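Local atomic coordinates of 33 kDa chaperonin (Thermotoga maritima, PDB entry 1VQ0), a protein that probably acts as a redox-regulated molecular chaperone, protecting thermally unfolding and oxidatively damaged proteins from irreversible aggregation. Residues A[75-78]-A[83-86]; A[142-145]-A[149-152]. All blocks are in the same frame, centred on the assembly; numbering follows the deposited sequence.

Contact 1. Residues A[75-78]-A[83-86]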
ATOM      1  N   ASP A  75      -1.774  10.735  -0.211  1.00 32.92           N
ATOM      2  CA  ASP A  75      -0.372  11.021  -0.024  1.00 31.93           C
ATOM      3  C   ASP A  75       0.387  10.780  -1.375  1.00 31.06           C
ATOM      4  O   ASP A  75       0.610   9.658  -1.801  1.00 29.91           O
ATOM      5  CB  ASP A  75       0.165  10.099   1.070  1.00 30.66           C
ATOM      6  CG  ASP A  75       1.615  10.261   1.291  1.00 36.10           C
ATOM      7  OD1 ASP A  75       2.151  11.280   0.883  1.00 34.36           O
ATOM      8  OD2 ASP A  75       2.313   9.419   1.874  1.00 40.11           O
ATOM      9  N   ILE A  76       0.653  11.868  -2.061  1.00 30.50           N
ATOM     10  CA  ILE A  76       1.444  11.905  -3.268  1.00 31.48           C
ATOM     11  C   ILE A  76       2.911  12.314  -2.935  1.00 31.81           C
ATOM     12  O   ILE A  76       3.184  13.306  -2.321  1.00 29.01           O
ATOM     13  CB  ILE A  76       0.829  12.831  -4.267  1.00 30.85           C
ATOM     14  CG1 ILE A  76      -0.545  12.282  -4.700  1.00 34.13           C
ATOM     15  CG2 ILE A  76       1.742  12.977  -5.481  1.00 28.59           C
ATOM     16  CD1 ILE A  76      -1.338  13.291  -5.419  1.00 34.64           C
ATOM     17  N   GLU A  77       3.822  11.446  -3.301  1.00 31.42           N
ATOM     18  CA  GLU A  77       5.222  11.691  -3.030  1.00 32.45           C
ATOM     19  C   GLU A  77       6.051  11.567  -4.328  1.00 30.99           C
ATOM     20  O   GLU A  77       5.907  10.617  -5.090  1.00 31.02           O
ATOM     21  CB  GLU A  77       5.691  10.717  -1.971  1.00 32.77           C
ATOM     22  CG  GLU A  77       7.087  11.072  -1.454  1.00 38.43           C
ATOM     23  CD  GLU A  77       7.482  10.210  -0.258  1.00 44.57           C
ATOM     24  OE1 GLU A  77       6.783   9.246   0.073  1.00 49.11           O
ATOM     25  OE2 GLU A  77       8.489  10.511   0.358  1.00 49.52           O
ATOM     26  N   GLY A  78       6.878  12.561  -4.604  1.00 31.76           N
ATOM     27  CA  GLY A  78       7.679  12.562  -5.848  1.00 31.57           C
ATOM     28  C   GLY A  78       8.930  13.345  -5.769  1.00 32.64           C
ATOM     29  O   GLY A  78       9.239  13.881  -4.714  1.00 33.82           O
ATOM     30  N   ARG A  83       7.895  17.947  -3.452  1.00 34.14           N
ATOM     31  CA  ARG A  83       8.326  16.747  -2.724  1.00 35.23           C
ATOM     32  C   ARG A  83       7.204  15.841  -2.254  1.00 36.71           C
ATOM     33  O   ARG A  83       7.219  14.626  -2.492  1.00 36.48           O
ATOM     34  CB  ARG A  83       9.263  17.084  -1.566  1.00 35.74           C
ATOM     35  CG  ARG A  83      10.471  17.922  -1.947  1.00 40.88           C
ATOM     36  CD  ARG A  83      11.712  17.848  -0.983  1.00 51.70           C
ATOM     37  NE  ARG A  83      11.439  17.970   0.463  1.00 58.40           N
ATOM     38  CZ  ARG A  83      11.238  19.116   1.141  1.00 62.66           C
ATOM     39  NH1 ARG A  83      11.215  20.314   0.530  1.00 62.84           N
ATOM     40  NH2 ARG A  83      11.012  19.047   2.456  1.00 62.35           N
ATOM     41  N   ARG A  84       6.235  16.437  -1.569  1.00 36.72           N
ATOM     42  CA  ARG A  84       5.132  15.703  -0.976  1.00 37.09           C
ATOM     43  C   ARG A  84       3.868  16.553  -0.848  1.00 35.59           C
ATOM     44  O   ARG A  84       3.941  17.727  -0.509  1.00 33.65           O
ATOM     45  CB  ARG A  84       5.491  15.184   0.434  1.00 37.03           C
ATOM     46  CG  ARG A  84       4.748  13.878   0.731  1.00 41.60           C
ATOM     47  CD  ARG A  84       5.288  13.170   1.880  1.00 43.16           C
ATOM     48  NE  ARG A  84       4.703  11.845   2.115  1.00 44.08           N
ATOM     49  CZ  ARG A  84       5.184  10.997   3.042  1.00 43.63           C
ATOM     50  NH1 ARG A  84       6.217  11.327   3.793  1.00 46.79           N
ATOM     51  NH2 ARG A  84       4.656   9.825   3.248  1.00 41.94           N
ATOM     52  N   VAL A  85       2.738  15.916  -1.161  1.00 34.54           N
ATOM     53  CA  VAL A  85       1.417  16.502  -1.078  1.00 34.17           C
ATOM     54  C   VAL A  85       0.487  15.528  -0.372  1.00 35.19           C
ATOM     55  O   VAL A  85       0.290  14.395  -0.845  1.00 33.75           O
ATOM     56  CB  VAL A  85       0.841  16.779  -2.481  1.00 33.99           C
ATOM     57  CG1 VAL A  85      -0.419  17.560  -2.379  1.00 35.21           C
ATOM     58  CG2 VAL A  85       1.820  17.512  -3.323  1.00 37.01           C
ATOM     59  N   VAL A  86      -0.110  15.992   0.734  1.00 34.29           N
ATOM     60  CA  VAL A  86      -0.926  15.159   1.614  1.00 33.83           C
ATOM     61  C   VAL A  86      -2.290  15.842   1.877  1.00 34.00           C
ATOM     62  O   VAL A  86      -2.363  17.007   2.292  1.00 33.56           O
ATOM     63  CB  VAL A  86      -0.206  14.910   2.981  1.00 33.67           C
ATOM     64  CG1 VAL A  86      -1.024  14.035   3.875  1.00 32.93           C
ATOM     65  CG2 VAL A  86       1.100  14.245   2.782  1.00 33.76           C
TER
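Residues 75-78 and 83-86 run antiparallel, their axes 4.7 Å apart and 178° from one another in direction, as the closed end of the beta hairpin made by strands 71-78 and 84-90. Here Ile-76 and Val-85 form a hydrogen-bonded pair: Ile-76 N donates to Val-85 O at 2.8 Å, and Val-85 N returns a bond to Ile-76 O. Closer to the turn, Gly-78 N reaches Arg-83 O at 3.0 Å. The non-hydrogen-bonded pairs on either side of Ile-76 and Val-85, Asp-75 with Val-86 and Glu-77 with Arg-84, place four side chains on one face of the sheet. There Arg-84 leans diagonally over the hairpin toward Asp-75. With its chain extended from CG to NE, it presents the guanidinium side-on: Arg-84 NE donates to Asp-75 OD1 at 2.9 Å and Arg-84 NH2 to Asp-75 OD2 at 2.7 Å. Both bonds are nearly straight and use the syn sides of the carboxylate, whose plane is turned 28° from that of the guanidinium. The CG of Asp-75, anti to the backbone N (chi1 177°), brings both oxygens within range of this grip. Glu-77 is engaged differently, its carboxylate stacked over one guanidinium face, so its long salt bridge to Arg-84 is a matter of charge, with no N-H directed at OE1. Arg-126, on neighbouring strand 123-130, forms salt bridges with both Asp-75 and Glu-77, so the two acids probably offset the like charges of Arg-84 and Arg-126, which lie close together. On the other face Ile-76 and Val-85 pack side by side, and Val-85 also rests on Val-51 and Ala-55 of helix 46-62. Val-86 CG2 borders the charged cluster, 3.7 Å from Asp-75 OD1.

Contact 2. Residues A[142-145]-A[149-152]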
ATOM      1  N   PRO A 142       1.742   3.851  -9.035  1.00 28.56           N
ATOM      2  CA  PRO A 142       2.570   4.810  -9.679  1.00 29.37           C
ATOM      3  C   PRO A 142       1.726   5.950 -10.226  1.00 29.97           C
ATOM      4  O   PRO A 142       0.550   5.744 -10.495  1.00 29.33           O
ATOM      5  CB  PRO A 142       3.296   4.026 -10.779  1.00 30.69           C
ATOM      6  CG  PRO A 142       2.489   2.732 -10.949  1.00 28.47           C
ATOM      7  CD  PRO A 142       1.593   2.624  -9.797  1.00 28.23           C
ATOM      8  N   LEU A 143       2.316   7.153 -10.297  1.00 30.82           N
ATOM      9  CA  LEU A 143       1.578   8.302 -10.837  1.00 31.62           C
ATOM     10  C   LEU A 143       1.410   8.046 -12.319  1.00 31.99           C
ATOM     11  O   LEU A 143       2.225   7.407 -12.930  1.00 30.91           O
ATOM     12  CB  LEU A 143       2.312   9.609 -10.594  1.00 31.11           C
ATOM     13  CG  LEU A 143       2.366  10.125  -9.193  1.00 29.78           C
ATOM     14  CD1 LEU A 143       3.429  11.328  -9.140  1.00 30.25           C
ATOM     15  CD2 LEU A 143       0.966  10.586  -8.691  1.00 27.16           C
ATOM     16  N   VAL A 144       0.297   8.498 -12.844  1.00 36.29           N
ATOM     17  CA  VAL A 144      -0.018   8.454 -14.229  1.00 38.30           C
ATOM     18  C   VAL A 144       0.444   9.722 -14.977  1.00 38.75           C
ATOM     19  O   VAL A 144       0.895   9.632 -16.102  1.00 41.32           O
ATOM     20  CB  VAL A 144      -1.580   8.396 -14.401  1.00 39.46           C
ATOM     21  CG1 VAL A 144      -1.989   8.843 -15.848  1.00 42.51           C
ATOM     22  CG2 VAL A 144      -2.055   7.014 -14.122  1.00 41.87           C
ATOM     23  N   SER A 145       0.175  10.894 -14.412  1.00 38.86           N
ATOM     24  CA  SER A 145       0.497  12.198 -15.050  1.00 38.91           C
ATOM     25  C   SER A 145       0.966  13.244 -14.063  1.00 38.75           C
ATOM     26  O   SER A 145       1.625  14.178 -14.470  1.00 41.64           O
ATOM     27  CB  SER A 145      -0.718  12.801 -15.745  1.00 39.28           C
ATOM     28  OG  SER A 145      -1.738  13.193 -14.851  1.00 37.16           O
ATOM     29  N   ALA A 149      -5.893  14.775 -10.604  1.00 33.79           N
ATOM     30  CA  ALA A 149      -7.208  14.253 -10.983  1.00 34.14           C
ATOM     31  C   ALA A 149      -7.030  12.855 -11.533  1.00 33.61           C
ATOM     32  O   ALA A 149      -7.550  11.869 -10.979  1.00 34.31           O
ATOM     33  CB  ALA A 149      -7.948  15.166 -12.023  1.00 32.54           C
ATOM     34  N   GLU A 150      -6.228  12.784 -12.574  1.00 33.91           N
ATOM     35  CA  GLU A 150      -6.082  11.522 -13.331  1.00 35.85           C
ATOM     36  C   GLU A 150      -5.387  10.418 -12.535  1.00 32.96           C
ATOM     37  O   GLU A 150      -5.667   9.252 -12.736  1.00 33.11           O
ATOM     38  CB  GLU A 150      -5.310  11.747 -14.641  1.00 35.77           C
ATOM     39  CG  GLU A 150      -5.535  10.624 -15.622  1.00 45.48           C
ATOM     40  CD  GLU A 150      -4.736  10.756 -16.903  1.00 50.61           C
ATOM     41  OE1 GLU A 150      -4.009  11.762 -17.011  1.00 53.40           O
ATOM     42  OE2 GLU A 150      -4.839   9.820 -17.755  1.00 53.20           O
ATOM     43  N   ASP A 151      -4.402  10.825 -11.741  1.00 32.54           N
ATOM     44  CA  ASP A 151      -3.713   9.940 -10.828  1.00 32.51           C
ATOM     45  C   ASP A 151      -4.712   9.265  -9.853  1.00 32.37           C
ATOM     46  O   ASP A 151      -4.643   8.072  -9.665  1.00 30.66           O
ATOM     47  CB  ASP A 151      -2.685  10.687 -10.054  1.00 33.85           C
ATOM     48  CG  ASP A 151      -1.683  11.416 -10.930  1.00 34.52           C
ATOM     49  OD1 ASP A 151      -1.027  10.797 -11.817  1.00 27.60           O
ATOM     50  OD2 ASP A 151      -1.479  12.611 -10.714  1.00 37.48           O
ATOM     51  N   LEU A 152      -5.668  10.039  -9.351  1.00 33.04           N
ATOM     52  CA  LEU A 152      -6.683   9.574  -8.410  1.00 33.98           C
ATOM     53  C   LEU A 152      -7.693   8.711  -9.092  1.00 33.19           C
ATOM     54  O   LEU A 152      -8.069   7.670  -8.568  1.00 34.21           O
ATOM     55  CB  LEU A 152      -7.432  10.723  -7.737  1.00 34.10           C
ATOM     56  CG  LEU A 152      -7.685  10.592  -6.234  1.00 39.11           C
ATOM     57  CD1 LEU A 152      -8.804  11.351  -5.840  1.00 38.60           C
ATOM     58  CD2 LEU A 152      -7.895   9.325  -5.723  1.00 37.29           C
TER
HETATM   59  O   HOH W   1      -1.617   7.347 -10.201  1.00 27.87           O
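The loop that carries the chain from strand 137-142 into helix 149-160 folds back on the first turn of that helix, and Asp-151 ties the two together. Asp-151 OD1 accepts from Val-144 N at 2.8 Å and from the next amide, Ser-145 N, at 2.9 Å. The second bond is almost straight (176°) and comes to the syn side of the carboxylate, whereas the first is bent to 135° and meets OD1 nearly end-on to its C-O bond. Asp-151 CG lies anti to its own carbonyl carbon (chi1 -56°), a setting that swings the carboxylate from the helix toward the loop. Leu-143 CD2 sits over one face of the carboxylate, 3.6 Å from Asp-151 CG. Farther out, Val-144 CG1 packs over the face of the Glu-150 carboxylate, nearest to CD, the side chains crossing at about a right angle, and Ser-145 OG makes a weak hydrogen bond to Glu-150 OE1 at 3.4 Å. A water donates to both Pro-142 O and Asp-151 O, linking the strand end to the helix backbone. Within the intervening loop, Gly-146 N also bonds OD1 and Ile-148 N bonds OD2. One buried carboxylate thus gathers four backbone N-H groups, an arrangement that probably holds the loop in this course and stabilises the negative charge of Asp-151.

How the contacts relate
Contact 1 closes before contact 2 opens along the chain, yet their centres lie only 12 Å apart. They meet directly where Ile-76 CG2 packs against Leu-143 CD2 at 4.1 Å. Contact 1 lies within the large mixed sheet; contact 2 sits at its margin, where the loop after strand 137-142 turns into helix 149-160. Strand 123-130 sits between hairpin strand 71-78 and strand 137-142, the outermost of this chain on that side. Leu-125 of the intervening strand touches both Leu-143 and Asp-151, while Leu-152 reaches back to Trp-72 on strand 71-78. The start of helix 149-160 thus packs over strands 71-78 and 123-130, through Leu-152 and Asp-151.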